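Local coordinates for protein peptide chain release factor RF2 (Thermus thermophilus, PDB 2IHR) that directs termination of translation at the stop codons UGA and UAA, working on the ribosome to release the finished peptide, at residues F149-V154 against A167-K172; V153-P158 against T259-T264. All blocks are in the same frame, centred on the assembly; numbering follows the deposited sequence.

How the contacts relate
Contact 1 pairs 149-154 with 167-172, and contact 2 sets 153-158 against 259-264. Their centres lie about 10 Å apart. Both use strand 150-158, an outermost strand of the mixed sheet, and they share Val153 and Val154. Contact 1 comes first along the strand and lies at the border of that sheet, in the hairpin with strand 164-172. Contact 2 follows and reaches some 100 residues ahead, to strand 258-262 of the three-stranded antiparallel sheet and the residues that follow it. Gln168 N and Asp155 O, 3.0 Å apart, probably form a hydrogen bond between the two. One edge strand thus joins the PCRF and RF-1 sequence regions.

Contact 1. Residues F149-V154 against A167-K172; sequences FQVEVV and AQILVK
The ring of Phe149 lies obliquely against Val171, with CD2 3.6 Å from Val171 CG1. Lys172 O also approaches this ring obliquely, on the CG and CD1 side. The Phe149 CG is anti to the carbonyl carbon (chi1 -63°), which places the ring base near Val171 CG1. Phe149 is buried, and Leu179 of helix 176-180 and Ala144 of helix 127-145 also touch its side chain. The other flat group is the carboxylate of Glu152. It meets the end of Lys172, and the two side chains cross obliquely. Lys172 NZ lies 3.1 Å from Glu152 OE1 and 3.3 Å from Glu152 OE2. This is a salt bridge, though both hydrogen bonds within it are weak. Lys172 CE also lies close to Glu152 OE1. An alanine at Glu152 would probably leave the Lys172 ammonium without this mate and its chain freer to turn. The backbones pair in antiparallel register. Gln150 and Lys172 are a hydrogen-bonded pair; Lys172 N gives a nearly straight bond to Gln150 O (2.8 Å, 174° at the hydrogen). Glu152 and Leu170 form the next such pair, with Glu152 N 2.9 Å from Leu170 O. Val151 faces Val171 and Val153 faces Ile169 as non-hydrogen-bonded pairs. Their side chains share one face of the sheet, where Val151 CG1 touches Ile169 CD1 at 4.0 Å. Helix 127-145 packs on this face. The face of Glu152 and Leu170 meets Leu274 of helix 268-294. At the far end, Val154 N makes a weak bond to Gln168 O. The arrangement is an antiparallel beta hairpin, with strand 150-158 at the border of the mixed sheet.

Contact 2. Residues V153-P158 against T259-T264; sequences VVDLTP and TVTCQT
Asp155 has CG anti to the backbone N (chi1 -167°), and its carboxylate reaches across to Thr261 and Gln263. Thr264 has OG1 anti to the carbonyl carbon, on the side of Val153 O. The Thr264 hydroxyl OG1 donates to Val153 O at 3.3 Å. It sits well above the carbonyl plane. Gln263 N, one residue back from Thr264, donates at 3.3 Å to Val154 O, one on from Val153. This bond lies nearly along the C=O axis but is bent at the hydrogen (136°). Val154 O also has a CA-H...O contact with Cys262, beside its N-H bond from Gln263. On the valine side, Val154 CG1 lies 3.4 Å from Thr261 O and 4.2 Å from Cys262 CB. The Asp155 carboxylate spans two partners. Its OD2 lies 3.6 Å from Thr261 CB, while OD1 faces the amide end of Gln263. The carboxylate and amide planes are almost perpendicular. The modelled Gln263 OE1 points at Asp155 OD1, but these are two acceptors and make no hydrogen bond. That amide orientation is therefore doubtful. Val154 and Asp155 both face Gln168 of strand 164-172, which makes a classic beta bulge. Segments 153-158 and 259-262 run at 95° to each other and do not pair as neighbouring strands. Helix 268-294 packs beside the crossing: its Leu274 touches Cys262 and Thr264, and its Ile278 touches Val154. Strand 248-253 flanks strand 258-262, with Arg250 on Thr261 and Ala248 on Gln263. Strand 164-172 flanks strand 150-158, where Leu156 meets Ile164 and Ala167.

Contact 1. Residues F149-V154 against A167-K172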
loop_
_atom_site.group_PDB
_atom_site.type_symbol
_atom_site.label_atom_id
_atom_site.label_comp_id
_atom_site.label_asym_id
_atom_site.label_seq_id
_atom_site.Cartn_x
_atom_site.Cartn_y
_atom_site.Cartn_z
ATOM N N PHE A 149 2.208 12.700 1.365
ATOM C CA PHE A 149 3.260 11.699 1.441
ATOM C C PHE A 149 4.400 12.222 0.596
ATOM O O PHE A 149 4.187 12.972 -0.348
ATOM C CB PHE A 149 2.823 10.339 0.881
ATOM C CG PHE A 149 1.685 9.685 1.622
ATOM C CD1 PHE A 149 1.337 10.081 2.918
ATOM C CD2 PHE A 149 1.008 8.599 1.047
ATOM C CE1 PHE A 149 0.325 9.382 3.651
ATOM C CE2 PHE A 149 0.002 7.896 1.753
ATOM C CZ PHE A 149 -0.340 8.280 3.057
ATOM N N GLN A 150 5.614 11.821 0.945
ATOM C CA GLN A 150 6.802 12.237 0.219
ATOM C C GLN A 150 7.179 11.124 -0.748
ATOM O O GLN A 150 7.099 9.926 -0.438
ATOM C CB GLN A 150 7.952 12.512 1.198
ATOM C CG GLN A 150 7.618 13.560 2.236
ATOM C CD GLN A 150 7.324 14.901 1.608
ATOM O OE1 GLN A 150 8.239 15.624 1.214
ATOM N NE2 GLN A 150 6.041 15.237 1.491
ATOM N N VAL A 151 7.594 11.537 -1.926
ATOM C CA VAL A 151 7.948 10.588 -2.942
ATOM C C VAL A 151 9.435 10.719 -3.282
ATOM O O VAL A 151 9.938 11.820 -3.534
ATOM C CB VAL A 151 7.047 10.802 -4.236
ATOM C CG1 VAL A 151 7.415 9.800 -5.344
ATOM C CG2 VAL A 151 5.579 10.651 -3.877
ATOM N N GLU A 152 10.116 9.570 -3.289
ATOM C CA GLU A 152 11.533 9.469 -3.609
ATOM C C GLU A 152 11.670 8.599 -4.848
ATOM O O GLU A 152 11.486 7.389 -4.786
ATOM C CB GLU A 152 12.261 8.810 -2.452
ATOM C CG GLU A 152 13.461 9.548 -1.969
ATOM C CD GLU A 152 13.564 9.532 -0.458
ATOM O OE1 GLU A 152 12.774 10.258 0.187
ATOM O OE2 GLU A 152 14.426 8.792 0.083
ATOM N N VAL A 153 11.965 9.196 -5.988
ATOM C CA VAL A 153 12.113 8.376 -7.174
ATOM C C VAL A 153 13.393 7.570 -7.055
ATOM O O VAL A 153 14.479 8.070 -7.338
ATOM C CB VAL A 153 12.229 9.202 -8.438
ATOM C CG1 VAL A 153 12.470 8.242 -9.667
ATOM C CG2 VAL A 153 11.006 10.076 -8.586
ATOM N N VAL A 154 13.270 6.321 -6.637
ATOM C CA VAL A 154 14.448 5.494 -6.500
ATOM C C VAL A 154 15.138 5.354 -7.834
ATOM O O VAL A 154 16.342 5.492 -7.939
ATOM C CB VAL A 154 14.091 4.112 -5.980
ATOM C CG1 VAL A 154 15.289 3.205 -6.106
ATOM C CG2 VAL A 154 13.624 4.207 -4.517
ATOM N N ALA A 167 10.193 2.132 -13.490
ATOM C CA ALA A 167 10.153 3.208 -12.511
ATOM C C ALA A 167 9.918 2.547 -11.189
ATOM O O ALA A 167 9.229 1.541 -11.127
ATOM C CB ALA A 167 9.030 4.192 -12.820
ATOM N N GLN A 168 10.534 3.093 -10.141
ATOM C CA GLN A 168 10.390 2.578 -8.779
ATOM C C GLN A 168 10.496 3.696 -7.745
ATOM O O GLN A 168 11.519 4.355 -7.624
ATOM C CB GLN A 168 11.444 1.524 -8.484
ATOM C CG GLN A 168 11.409 1.102 -7.039
ATOM C CD GLN A 168 12.428 0.067 -6.747
ATOM O OE1 GLN A 168 13.635 0.352 -6.710
ATOM N NE2 GLN A 168 11.966 -1.166 -6.564
ATOM N N ILE A 169 9.421 3.880 -6.986
ATOM C CA ILE A 169 9.369 4.930 -5.992
ATOM C C ILE A 169 9.174 4.476 -4.553
ATOM O O ILE A 169 8.800 3.331 -4.269
ATOM C CB ILE A 169 8.280 5.934 -6.334
ATOM C CG1 ILE A 169 6.890 5.300 -6.156
ATOM C CG2 ILE A 169 8.484 6.406 -7.760
ATOM C CD1 ILE A 169 5.682 6.318 -6.239
ATOM N N LEU A 170 9.453 5.416 -3.651
ATOM C CA LEU A 170 9.357 5.198 -2.225
ATOM C C LEU A 170 8.414 6.278 -1.762
ATOM O O LEU A 170 8.698 7.490 -1.917
ATOM C CB LEU A 170 10.731 5.374 -1.594
ATOM C CG LEU A 170 10.875 5.199 -0.082
ATOM C CD1 LEU A 170 10.391 3.866 0.338
ATOM C CD2 LEU A 170 12.317 5.394 0.271
ATOM N N VAL A 171 7.279 5.830 -1.219
ATOM C CA VAL A 171 6.227 6.719 -0.769
ATOM C C VAL A 171 6.245 6.674 0.729
ATOM O O VAL A 171 5.913 5.651 1.337
ATOM C CB VAL A 171 4.834 6.257 -1.350
ATOM C CG1 VAL A 171 3.666 7.124 -0.800
ATOM C CG2 VAL A 171 4.876 6.352 -2.869
ATOM N N LYS A 172 6.612 7.807 1.316
ATOM C CA LYS A 172 6.736 7.933 2.764
ATOM C C LYS A 172 5.583 8.674 3.441
ATOM O O LYS A 172 5.299 9.834 3.146
ATOM C CB LYS A 172 8.065 8.616 3.067
ATOM C CG LYS A 172 9.279 8.007 2.342
ATOM C CD LYS A 172 10.464 8.910 2.532
ATOM C CE LYS A 172 11.764 8.156 2.375
ATOM N NZ LYS A 172 12.924 8.884 3.007
#

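Contact 2. Residues V153-P158 against T259-T264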
loop_
_atom_site.group_PDB
_atom_site.type_symbol
_atom_site.label_atom_id
_atom_site.label_comp_id
_atom_site.label_asym_id
_atom_site.label_seq_id
_atom_site.Cartn_x
_atom_site.Cartn_y
_atom_site.Cartn_z
ATOM N N VAL A 153 11.965 9.196 -5.988
ATOM C CA VAL A 153 12.113 8.376 -7.174
ATOM C C VAL A 153 13.393 7.570 -7.055
ATOM O O VAL A 153 14.479 8.070 -7.338
ATOM C CB VAL A 153 12.229 9.202 -8.438
ATOM C CG1 VAL A 153 12.470 8.242 -9.667
ATOM C CG2 VAL A 153 11.006 10.076 -8.586
ATOM N N VAL A 154 13.270 6.321 -6.637
ATOM C CA VAL A 154 14.448 5.494 -6.500
ATOM C C VAL A 154 15.138 5.354 -7.834
ATOM O O VAL A 154 16.342 5.492 -7.939
ATOM C CB VAL A 154 14.091 4.112 -5.980
ATOM C CG1 VAL A 154 15.289 3.205 -6.106
ATOM C CG2 VAL A 154 13.624 4.207 -4.517
ATOM N N ASP A 155 14.378 5.110 -8.881
ATOM C CA ASP A 155 15.009 4.933 -10.181
ATOM C C ASP A 155 13.955 5.151 -11.251
ATOM O O ASP A 155 12.787 4.951 -11.009
ATOM C CB ASP A 155 15.608 3.509 -10.264
ATOM C CG ASP A 155 16.564 3.326 -11.451
ATOM O OD1 ASP A 155 17.246 4.295 -11.837
ATOM O OD2 ASP A 155 16.653 2.204 -11.989
ATOM N N LEU A 156 14.375 5.532 -12.444
ATOM C CA LEU A 156 13.426 5.785 -13.502
ATOM C C LEU A 156 14.069 5.556 -14.866
ATOM O O LEU A 156 14.807 6.410 -15.336
ATOM C CB LEU A 156 12.966 7.234 -13.357
ATOM C CG LEU A 156 11.894 7.924 -14.191
ATOM C CD1 LEU A 156 10.526 7.362 -13.887
ATOM C CD2 LEU A 156 11.915 9.387 -13.818
ATOM N N THR A 157 13.804 4.413 -15.498
ATOM C CA THR A 157 14.366 4.134 -16.835
ATOM C C THR A 157 13.429 4.564 -17.963
ATOM O O THR A 157 12.358 3.979 -18.130
ATOM C CB THR A 157 14.571 2.654 -17.107
ATOM O OG1 THR A 157 15.310 2.042 -16.048
ATOM C CG2 THR A 157 15.297 2.491 -18.404
ATOM N N PRO A 158 13.818 5.567 -18.765
ATOM C CA PRO A 158 12.960 6.019 -19.867
ATOM C C PRO A 158 12.874 4.971 -20.960
ATOM O O PRO A 158 13.769 4.135 -21.083
ATOM C CB PRO A 158 13.650 7.279 -20.343
ATOM C CG PRO A 158 15.110 6.947 -20.116
ATOM C CD PRO A 158 15.055 6.363 -18.713
ATOM N N THR A 259 18.474 -7.215 -8.059
ATOM C CA THR A 259 19.313 -6.049 -8.239
ATOM C C THR A 259 18.500 -4.775 -8.043
ATOM O O THR A 259 17.317 -4.730 -8.364
ATOM C CB THR A 259 20.010 -6.065 -9.619
ATOM O OG1 THR A 259 19.488 -5.029 -10.457
ATOM C CG2 THR A 259 19.815 -7.409 -10.295
ATOM N N VAL A 260 19.151 -3.756 -7.491
ATOM C CA VAL A 260 18.534 -2.466 -7.206
ATOM C C VAL A 260 19.449 -1.327 -7.654
ATOM O O VAL A 260 20.595 -1.253 -7.226
ATOM C CB VAL A 260 18.301 -2.275 -5.684
ATOM C CG1 VAL A 260 17.664 -0.917 -5.410
ATOM C CG2 VAL A 260 17.471 -3.410 -5.111
ATOM N N THR A 261 18.927 -0.440 -8.501
ATOM C CA THR A 261 19.660 0.717 -8.994
ATOM C C THR A 261 19.071 1.974 -8.332
ATOM O O THR A 261 17.898 1.999 -7.990
ATOM C CB THR A 261 19.550 0.758 -10.478
ATOM O OG1 THR A 261 19.871 -0.550 -10.977
ATOM C CG2 THR A 261 20.506 1.794 -11.042
ATOM N N CYS A 262 19.871 3.013 -8.144
ATOM C CA CYS A 262 19.365 4.179 -7.441
ATOM C C CYS A 262 20.083 5.475 -7.684
ATOM O O CYS A 262 21.162 5.689 -7.151
ATOM C CB CYS A 262 19.390 3.919 -5.944
ATOM S SG CYS A 262 18.930 5.362 -4.906
ATOM N N GLN A 263 19.450 6.347 -8.459
ATOM C CA GLN A 263 19.979 7.661 -8.789
ATOM C C GLN A 263 19.212 8.749 -8.032
ATOM O O GLN A 263 19.089 9.849 -8.585
ATOM C CB GLN A 263 19.802 7.951 -10.296
ATOM C CG GLN A 263 19.497 6.723 -11.152
ATOM C CD GLN A 263 18.475 6.987 -12.261
ATOM O OE1 GLN A 263 18.491 6.322 -13.310
ATOM N NE2 GLN A 263 17.569 7.942 -12.025
ATOM N N THR A 264 18.688 8.505 -6.829
ATOM C CA THR A 264 17.932 9.593 -6.193
ATOM C C THR A 264 18.656 10.952 -6.049
ATOM O O THR A 264 18.156 11.992 -6.532
ATOM C CB THR A 264 17.416 9.213 -4.795
ATOM O OG1 THR A 264 16.628 8.034 -4.898
ATOM C CG2 THR A 264 16.574 10.352 -4.174
#